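Local coordinates for protein phosphodiesterase (Pseudomonas aeruginosa, PDB 4G75) that is a colicin M-like bacteriocin that probably cleaves the lipid-linked precursor of peptidoglycan in target cells, with the help of a bound magnesium ion, at residues 85-90 and 119-124; 60-65 and 266-271. All blocks are in the same frame, centred on the assembly; numbering follows the deposited sequence.

Contact 1 (85-90 and 119-124); sequences FIWDIF and PFPNNE
Trp87 reaches from helix 81-102 to the loop at Pro119 and Pro121. Its CB points toward the loop, but contact begins at the pyrrole part of the indole. CD1 lies 3.9 Å from CG of Pro121. NE1 is the polar point. It donates to the backbone O of Pro119 over 3.0 Å. The angle at the hydrogen is 142°, so the bond is bent. The acceptor oxygen lies only 5° out of the indole plane. The NE1 proton is thus used within the plane of the ring, and the bond should resist swinging of the indole. The same NE1 is 3.6 Å from CD of Pro121, which approaches obliquely. Further along the ring, CZ2 meets CD of Pro119 at 3.7 Å. The two side chains cross at about a right angle here. Phe90 of the same helix touches a different edge of the indole, around CE3 and CZ3. His116 and Tyr118 bring further rings to it, the latter edge-to-face.

Ile86 adds a second apolar contact to Pro121. Its chi1 of -69° turns the CG2 branch toward this proline, 3.9 Å from its CG. CD1 passes CB of the same proline at 4.1 Å. Pro121 therefore sits against both Ile86 and Trp87. Pro127 also touches both side chains. Between the two prolines, Phe120 turns its CB away and packs on Phe80 and Tyr83.

After Pro121 the chain bends. Asn122 OD1 accepts from the backbone N of Glu124, from above its carbonyl plane, and also from Ile126 N. The first of these bonds makes an Asx turn. Residues 119-121 have polyproline II-like backbone angles. The contact is thus a polyproline II-like segment packed on a helix, pinned by one tryptophan indole and followed by an Asx turn.

Contact 2 (60-65 and 266-271); sequences ALWAQW and GQKFKD
Lys268 lays its aliphatic chain between two tryptophans of helix 55-65, Trp65 and Trp62. Its loop links helix 255-264 to strand 275-278, in the colicin M family region. These three residues bury most of the surface. Lys268 is modelled in two conformers, and what follows holds for one.

In that conformer CD of Lys268 stands over one face of the Trp65 indole. It is 3.6 Å from the centroid of the six-membered ring and 27° off the ring normal. This is a CH-pi contact, displaced toward the rim of the ring. CD comes closest to CZ2 and CE2 of Trp65, at 3.3 Å. The next carbon, CE, lies 3.4 Å from NE1 of Trp65. The lysine runs from the benzene part toward the pyrrole part, alongside the indole but in the opposite direction. Its chain is nearly extended up to CE and bends at chi4 (-64°), which sets the direction of NZ.

Trp62 meets the same methylenes obliquely. Its CH2 is 3.7 Å from CD of Lys268 and 3.8 Å from CG. CG of Trp62 is anti to the backbone N (chi1 -172°), which brings the ring's far end to the loop. The polar NE1 of Trp62 is bound to Glu264.

The buried Phe269 touches CZ3 of Trp65 through CE2 at 4.1 Å, with the two side chains at an oblique angle. Leu152 and Thr153 of helix 143-153 also pack on Phe269.

No hydrogen bond spans the two segments. In this conformer dispersion and CH-pi attraction probably hold them; the other may differ. The positive charge on NZ would be expected to polarise mainly CE, and CD less, which may favour their contact with the electron-rich indole. Lys268 can bury its methylenes while remaining an exposed residue overall.

From the N terminus, residues 60-65 come first, at the end of helix 55-65. The chain then enters helix 81-102, which carries residues 85-90. Contact 1 closes the shorter loop, of 28 residues, at 119-124. The chain goes on through helix 143-153 and the sheet region, where Val211, Glu213 and Asp241 bind magnesium. It returns after helix 255-264, where contact 2 closes a loop of 200 residues. Contact 1 falls within that larger loop, so the two do not cross. They meet directly: Phe85 CE2 is 3.6 Å from Phe269 CE2, and Ile86 CD1 is 3.8 Å from Trp65 CH2. Together they tie helices 55-65 and 81-102 to the loops after helix 106-113 and before strand 275-278.

Contact 1 (85-90 and 119-124)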
ATOM      1  N   PHE A  85      -3.868  15.414   9.645  1.00  9.54           N
ATOM      2  CA  PHE A  85      -3.723  14.819   8.321  1.00  8.69           C
ATOM      3  C   PHE A  85      -2.240  14.795   7.973  1.00 10.54           C
ATOM      4  O   PHE A  85      -1.700  13.780   7.520  1.00  9.21           O
ATOM      5  CB  PHE A  85      -4.503  15.633   7.283  1.00  6.92           C
ATOM      6  CG  PHE A  85      -4.527  15.013   5.907  1.00  5.48           C
ATOM      7  CD1 PHE A  85      -5.628  14.277   5.484  1.00 11.13           C
ATOM      8  CD2 PHE A  85      -3.460  15.172   5.039  1.00  6.78           C
ATOM      9  CE1 PHE A  85      -5.660  13.709   4.211  1.00 11.08           C
ATOM     10  CE2 PHE A  85      -3.485  14.606   3.772  1.00  6.70           C
ATOM     11  CZ  PHE A  85      -4.581  13.878   3.358  1.00 10.89           C
ATOM     12  N   ILE A  86      -1.575  15.921   8.195  1.00  7.92           N
ATOM     13  CA  ILE A  86      -0.154  16.030   7.880  1.00 16.60           C
ATOM     14  C   ILE A  86       0.695  15.023   8.652  1.00 11.94           C
ATOM     15  O   ILE A  86       1.534  14.337   8.065  1.00  6.93           O
ATOM     16  CB  ILE A  86       0.367  17.451   8.112  1.00 10.38           C
ATOM     17  CG1 ILE A  86      -0.246  18.384   7.062  1.00 10.65           C
ATOM     18  CG2 ILE A  86       1.881  17.466   8.049  1.00  8.94           C
ATOM     19  CD1 ILE A  86      -0.121  19.866   7.377  1.00 10.21           C
ATOM     20  N   TRP A  87       0.475  14.929   9.962  1.00  7.09           N
ATOM     21  CA  TRP A  87       1.225  13.976  10.779  1.00  6.05           C
ATOM     22  C   TRP A  87       0.937  12.508  10.445  1.00  6.43           C
ATOM     23  O   TRP A  87       1.833  11.684  10.528  1.00  6.47           O
ATOM     24  CB  TRP A  87       1.038  14.243  12.283  1.00  7.64           C
ATOM     25  CG  TRP A  87       1.928  15.332  12.814  1.00  5.29           C
ATOM     26  CD1 TRP A  87       1.533  16.483  13.430  1.00 12.75           C
ATOM     27  CD2 TRP A  87       3.361  15.369  12.775  1.00  9.19           C
ATOM     28  NE1 TRP A  87       2.632  17.234  13.782  1.00 15.76           N
ATOM     29  CE2 TRP A  87       3.765  16.572  13.389  1.00 15.56           C
ATOM     30  CE3 TRP A  87       4.341  14.502  12.281  1.00  8.78           C
ATOM     31  CZ2 TRP A  87       5.105  16.928  13.525  1.00 17.25           C
ATOM     32  CZ3 TRP A  87       5.676  14.858  12.419  1.00 10.97           C
ATOM     33  CH2 TRP A  87       6.043  16.065  13.032  1.00 16.22           C
ATOM     34  N   ASP A  88      -0.299  12.183  10.075  1.00  7.01           N
ATOM     35  CA  ASP A  88      -0.624  10.821   9.655  1.00  5.90           C
ATOM     36  C   ASP A  88       0.109  10.497   8.349  1.00  6.08           C
ATOM     37  O   ASP A  88       0.590   9.379   8.151  1.00  9.04           O
ATOM     38  CB  ASP A  88      -2.135  10.634   9.465  1.00  9.12           C
ATOM     39  CG  ASP A  88      -2.869  10.300  10.761  1.00  9.36           C
ATOM     40  OD1 ASP A  88      -2.282  10.424  11.869  1.00 10.44           O
ATOM     41  OD2 ASP A  88      -4.057   9.916  10.663  1.00  8.90           O
ATOM     42  N   ILE A  89       0.192  11.479   7.454  1.00  7.76           N
ATOM     43  CA  ILE A  89       0.924  11.288   6.203  1.00 10.37           C
ATOM     44  C   ILE A  89       2.406  11.032   6.497  1.00  8.47           C
ATOM     45  O   ILE A  89       3.068  10.264   5.803  1.00 10.74           O
ATOM     46  CB  ILE A  89       0.719  12.480   5.239  1.00  6.73           C
ATOM     47  CG1 ILE A  89      -0.725  12.501   4.728  1.00  6.10           C
ATOM     48  CG2 ILE A  89       1.692  12.418   4.053  1.00  6.60           C
ATOM     49  CD1 ILE A  89      -1.152  11.230   4.033  1.00  9.91           C
ATOM     50  N   PHE A  90       2.914  11.642   7.559  1.00  8.23           N
ATOM     51  CA  PHE A  90       4.280  11.376   8.004  1.00 11.60           C
ATOM     52  C   PHE A  90       4.409   9.985   8.628  1.00  5.67           C
ATOM     53  O   PHE A  90       5.349   9.258   8.335  1.00  9.68           O
ATOM     54  CB  PHE A  90       4.717  12.451   9.010  1.00 10.96           C
ATOM     55  CG  PHE A  90       6.152  12.333   9.470  1.00  5.99           C
ATOM     56  CD1 PHE A  90       7.196  12.762   8.662  1.00 11.42           C
ATOM     57  CD2 PHE A  90       6.453  11.844  10.735  1.00  9.30           C
ATOM     58  CE1 PHE A  90       8.520  12.681   9.098  1.00  9.93           C
ATOM     59  CE2 PHE A  90       7.771  11.763  11.175  1.00  8.99           C
ATOM     60  CZ  PHE A  90       8.806  12.175  10.352  1.00 11.34           C
ATOM     61  N   PRO A 119       5.199  18.666  17.307  1.00 14.84           N
ATOM     62  CA  PRO A 119       5.065  20.119  17.178  1.00 13.49           C
ATOM     63  C   PRO A 119       4.071  20.405  16.068  1.00 10.99           C
ATOM     64  O   PRO A 119       3.848  19.548  15.214  1.00 15.47           O
ATOM     65  CB  PRO A 119       6.455  20.579  16.727  1.00 20.30           C
ATOM     66  CG  PRO A 119       7.299  19.356  16.585  1.00 22.42           C
ATOM     67  CD  PRO A 119       6.456  18.145  16.745  1.00 11.96           C
ATOM     68  N   PHE A 120       3.480  21.591  16.058  1.00 15.68           N
ATOM     69  CA  PHE A 120       2.603  21.933  14.948  1.00 17.55           C
ATOM     70  C   PHE A 120       3.407  21.971  13.656  1.00 15.71           C
ATOM     71  O   PHE A 120       4.489  22.566  13.606  1.00 17.09           O
ATOM     72  CB  PHE A 120       1.911  23.274  15.187  1.00 19.21           C
ATOM     73  CG  PHE A 120       1.052  23.294  16.412  1.00 35.50           C
ATOM     74  CD1 PHE A 120       0.195  22.240  16.686  1.00 22.82           C
ATOM     75  CD2 PHE A 120       1.093  24.365  17.286  1.00 58.30           C
ATOM     76  CE1 PHE A 120      -0.602  22.254  17.810  1.00 38.78           C
ATOM     77  CE2 PHE A 120       0.302  24.382  18.411  1.00 26.52           C
ATOM     78  CZ  PHE A 120      -0.547  23.326  18.673  1.00 22.28           C
ATOM     79  N   PRO A 121       2.894  21.319  12.604  1.00 17.92           N
ATOM     80  CA  PRO A 121       3.545  21.376  11.292  1.00 15.13           C
ATOM     81  C   PRO A 121       3.613  22.818  10.821  1.00 34.91           C
ATOM     82  O   PRO A 121       2.691  23.594  11.064  1.00 28.15           O
ATOM     83  CB  PRO A 121       2.594  20.584  10.392  1.00 22.89           C
ATOM     84  CG  PRO A 121       1.847  19.692  11.306  1.00 17.53           C
ATOM     85  CD  PRO A 121       1.693  20.468  12.592  1.00 12.66           C
ATOM     86  N   ASN A 122       4.695  23.179  10.152  1.00 29.16           N
ATOM     87  CA  ASN A 122       4.841  24.549   9.692  1.00 66.54           C
ATOM     88  C   ASN A 122       5.344  24.590   8.263  1.00 59.48           C
ATOM     89  O   ASN A 122       5.516  23.548   7.627  1.00 29.97           O
ATOM     90  CB  ASN A 122       5.770  25.335  10.620  1.00 29.28           C
ATOM     91  CG  ASN A 122       7.178  24.770  10.656  1.00 36.84           C
ATOM     92  OD1 ASN A 122       7.583  24.010   9.777  1.00 40.56           O
ATOM     93  ND2 ASN A 122       7.936  25.150  11.677  1.00 53.73           N
ATOM     94  N   ASN A 123       5.578  25.796   7.763  1.00 36.36           N
ATOM     95  CA  ASN A 123       6.115  25.962   6.423  1.00 65.88           C
ATOM     96  C   ASN A 123       7.611  26.255   6.478  1.00 58.68           C
ATOM     97  O   ASN A 123       8.149  26.981   5.643  1.00 81.26           O
ATOM     98  CB  ASN A 123       5.358  27.061   5.675  1.00 64.99           C
ATOM     99  CG  ASN A 123       3.888  26.727   5.485  1.00 78.62           C
ATOM    100  OD1 ASN A 123       3.007  27.461   5.937  1.00 68.77           O
ATOM    101  ND2 ASN A 123       3.617  25.608   4.823  1.00 76.53           N
ATOM    102  N   GLU A 124       8.272  25.671   7.475  1.00 70.72           N
ATOM    103  CA  GLU A 124       9.706  25.843   7.664  1.00 69.74           C
ATOM    104  C   GLU A 124      10.419  24.536   8.024  1.00 68.50           C
ATOM    105  O   GLU A 124      11.388  24.547   8.782  1.00 57.91           O
ATOM    106  CB  GLU A 124       9.996  26.894   8.744  1.00 70.27           C
ATOM    107  CG  GLU A 124       9.895  28.344   8.283  1.00 55.31           C
ATOM    108  CD  GLU A 124       8.677  29.058   8.839  1.00 61.71           C
ATOM    109  OE1 GLU A 124       7.541  28.667   8.493  1.00 74.71           O
ATOM    110  OE2 GLU A 124       8.860  30.017   9.622  1.00 71.53           O
TER

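Contact 2 (60-65 and 266-271)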
ATOM      1  N   ALA A  60     -11.945  11.932   6.477  1.00  9.78           N
ATOM      2  CA  ALA A  60     -12.627  12.709   7.501  1.00  9.30           C
ATOM      3  C   ALA A  60     -11.811  13.950   7.852  1.00 12.23           C
ATOM      4  O   ALA A  60     -12.362  15.036   8.017  1.00 13.57           O
ATOM      5  CB  ALA A  60     -12.887  11.858   8.735  1.00 11.65           C
ATOM      6  N   LEU A  61     -10.499  13.783   7.967  1.00 11.44           N
ATOM      7  CA  LEU A  61      -9.618  14.903   8.257  1.00  8.09           C
ATOM      8  C   LEU A  61      -9.669  15.915   7.120  1.00 16.84           C
ATOM      9  O   LEU A  61      -9.878  17.107   7.349  1.00 12.35           O
ATOM     10  CB  LEU A  61      -8.176  14.422   8.458  1.00 10.83           C
ATOM     11  CG  LEU A  61      -7.998  13.513   9.675  1.00  7.10           C
ATOM     12  CD1 LEU A  61      -6.577  12.986   9.761  1.00  8.16           C
ATOM     13  CD2 LEU A  61      -8.381  14.258  10.950  1.00 10.93           C
ATOM     14  N   TRP A  62      -9.487  15.433   5.895  1.00  9.42           N
ATOM     15  CA  TRP A  62      -9.461  16.315   4.733  1.00 10.12           C
ATOM     16  C   TRP A  62     -10.778  17.050   4.548  1.00 12.92           C
ATOM     17  O   TRP A  62     -10.789  18.253   4.275  1.00 11.21           O
ATOM     18  CB  TRP A  62      -9.113  15.552   3.447  1.00  8.63           C
ATOM     19  CG  TRP A  62      -8.907  16.479   2.285  1.00  6.07           C
ATOM     20  CD1 TRP A  62      -9.841  16.865   1.359  1.00 12.45           C
ATOM     21  CD2 TRP A  62      -7.700  17.173   1.950  1.00  9.83           C
ATOM     22  NE1 TRP A  62      -9.279  17.741   0.461  1.00 12.74           N
ATOM     23  CE2 TRP A  62      -7.967  17.944   0.799  1.00 15.83           C
ATOM     24  CE3 TRP A  62      -6.415  17.206   2.503  1.00  9.25           C
ATOM     25  CZ2 TRP A  62      -6.998  18.739   0.193  1.00 13.88           C
ATOM     26  CZ3 TRP A  62      -5.452  17.998   1.897  1.00 17.83           C
ATOM     27  CH2 TRP A  62      -5.751  18.754   0.755  1.00 18.57           C
ATOM     28  N   ALA A  63     -11.884  16.325   4.678  1.00 11.62           N
ATOM     29  CA  ALA A  63     -13.200  16.923   4.495  1.00 13.83           C
ATOM     30  C   ALA A  63     -13.367  18.104   5.446  1.00 16.72           C
ATOM     31  O   ALA A  63     -13.996  19.107   5.102  1.00 12.82           O
ATOM     32  CB  ALA A  63     -14.299  15.896   4.707  1.00 13.74           C
ATOM     33  N   GLN A  64     -12.804  17.994   6.642  1.00 11.38           N
ATOM     34  CA  GLN A  64     -12.837  19.101   7.596  0.59 14.86           C
ATOM     35  C   GLN A  64     -11.942  20.232   7.117  1.00 13.04           C
ATOM     36  O   GLN A  64     -12.369  21.379   6.988  1.00 16.12           O
ATOM     37  CB  GLN A  64     -12.366  18.641   8.975  0.59 14.38           C
ATOM     38  CG  GLN A  64     -13.271  17.634   9.655  0.59 18.38           C
ATOM     39  CD  GLN A  64     -12.634  17.058  10.904  0.59 10.22           C
ATOM     40  OE1 GLN A  64     -12.566  17.718  11.942  0.59 13.20           O
ATOM     41  NE2 GLN A  64     -12.160  15.826  10.809  0.59  5.86           N
ATOM     42  N   TRP A  65     -10.682  19.891   6.863  1.00 11.04           N
ATOM     43  CA  TRP A  65      -9.682  20.843   6.399  1.00  9.34           C
ATOM     44  C   TRP A  65     -10.210  21.654   5.218  1.00 13.00           C
ATOM     45  O   TRP A  65     -10.140  22.885   5.211  1.00 14.99           O
ATOM     46  CB  TRP A  65      -8.432  20.079   5.971  1.00 12.46           C
ATOM     47  CG  TRP A  65      -7.199  20.895   5.820  1.00 10.09           C
ATOM     48  CD1 TRP A  65      -7.094  22.253   5.870  1.00 22.30           C
ATOM     49  CD2 TRP A  65      -5.883  20.399   5.542  1.00 13.80           C
ATOM     50  NE1 TRP A  65      -5.787  22.633   5.670  1.00 12.85           N
ATOM     51  CE2 TRP A  65      -5.025  21.514   5.460  1.00 14.45           C
ATOM     52  CE3 TRP A  65      -5.346  19.119   5.370  1.00 13.96           C
ATOM     53  CZ2 TRP A  65      -3.660  21.388   5.210  1.00 15.34           C
ATOM     54  CZ3 TRP A  65      -3.995  18.995   5.119  1.00 15.14           C
ATOM     55  CH2 TRP A  65      -3.166  20.124   5.040  1.00 12.77           C
ATOM     56  N   GLY A 266      -3.024  18.299  -4.066  1.00 13.48           N
ATOM     57  CA  GLY A 266      -1.876  19.036  -4.563  1.00 14.22           C
ATOM     58  C   GLY A 266      -1.918  20.527  -4.270  1.00 20.83           C
ATOM     59  O   GLY A 266      -0.897  21.210  -4.344  1.00 18.52           O
ATOM     60  N   GLN A 267      -3.099  21.038  -3.937  1.00 21.30           N
ATOM     61  CA  GLN A 267      -3.231  22.435  -3.541  1.00 38.11           C
ATOM     62  C   GLN A 267      -2.417  22.694  -2.285  1.00 41.59           C
ATOM     63  O   GLN A 267      -1.867  23.779  -2.102  1.00 26.86           O
ATOM     64  CB  GLN A 267      -4.690  22.773  -3.230  1.00 24.28           C
ATOM     65  CG  GLN A 267      -5.708  22.230  -4.207  1.00 54.08           C
ATOM     66  CD  GLN A 267      -6.170  23.266  -5.193  1.00 56.75           C
ATOM     67  OE1 GLN A 267      -5.493  23.551  -6.179  1.00 68.79           O
ATOM     68  NE2 GLN A 267      -7.341  23.838  -4.936  1.00 48.29           N
ATOM     69  N   LYS A 268      -2.348  21.684  -1.422  1.00 16.15           N
ATOM     70  CA  LYS A 268      -1.747  21.842  -0.105  0.75 19.59           C
ATOM     71  C   LYS A 268      -0.430  21.092   0.032  1.00 20.66           C
ATOM     72  O   LYS A 268       0.473  21.534   0.741  1.00 21.62           O
ATOM     73  CB  LYS A 268      -2.739  21.417   0.977  0.75 20.32           C
ATOM     74  CG  LYS A 268      -4.048  22.191   0.907  0.75 27.95           C
ATOM     75  CD  LYS A 268      -4.848  22.076   2.188  0.75 41.63           C
ATOM     76  CE  LYS A 268      -5.880  23.196   2.294  0.75 44.06           C
ATOM     77  NZ  LYS A 268      -5.246  24.547   2.390  0.75 29.50           N
ATOM     78  N   PHE A 269      -0.325  19.958  -0.650  1.00 13.57           N
ATOM     79  CA  PHE A 269       0.917  19.211  -0.696  1.00 11.94           C
ATOM     80  C   PHE A 269       1.549  19.505  -2.047  1.00  9.80           C
ATOM     81  O   PHE A 269       1.387  18.753  -3.001  1.00 13.17           O
ATOM     82  CB  PHE A 269       0.646  17.713  -0.515  1.00  8.10           C
ATOM     83  CG  PHE A 269       0.385  17.314   0.913  1.00 11.53           C
ATOM     84  CD1 PHE A 269       1.392  16.761   1.687  1.00 11.64           C
ATOM     85  CD2 PHE A 269      -0.868  17.496   1.481  1.00  7.95           C
ATOM     86  CE1 PHE A 269       1.155  16.391   3.007  1.00 10.72           C
ATOM     87  CE2 PHE A 269      -1.111  17.136   2.802  1.00  9.68           C
ATOM     88  CZ  PHE A 269      -0.101  16.575   3.561  1.00  9.73           C
ATOM     89  N   LYS A 270       2.250  20.634  -2.115  1.00 13.45           N
ATOM     90  CA  LYS A 270       2.693  21.198  -3.383  1.00 17.68           C
ATOM     91  C   LYS A 270       3.761  20.373  -4.098  1.00 18.22           C
ATOM     92  O   LYS A 270       4.065  20.626  -5.261  1.00 18.12           O
ATOM     93  CB  LYS A 270       3.176  22.633  -3.173  1.00 15.51           C
ATOM     94  CG  LYS A 270       2.095  23.568  -2.647  1.00 33.61           C
ATOM     95  CD  LYS A 270       2.523  25.021  -2.768  1.00 40.03           C
ATOM     96  CE  LYS A 270       1.369  25.971  -2.491  1.00 63.81           C
ATOM     97  NZ  LYS A 270       1.803  27.397  -2.581  1.00 52.72           N
ATOM     98  N   ASP A 271       4.327  19.390  -3.409  1.00 12.56           N
ATOM     99  CA  ASP A 271       5.333  18.528  -4.028  1.00 11.29           C
ATOM    100  C   ASP A 271       4.760  17.223  -4.571  1.00 10.83           C
ATOM    101  O   ASP A 271       5.504  16.383  -5.065  1.00 11.52           O
ATOM    102  CB  ASP A 271       6.458  18.227  -3.034  1.00 11.77           C
ATOM    103  CG  ASP A 271       7.174  19.480  -2.580  1.00 23.34           C
ATOM    104  OD1 ASP A 271       7.543  20.299  -3.446  1.00 16.24           O
ATOM    105  OD2 ASP A 271       7.369  19.639  -1.357  1.00 18.62           O
TER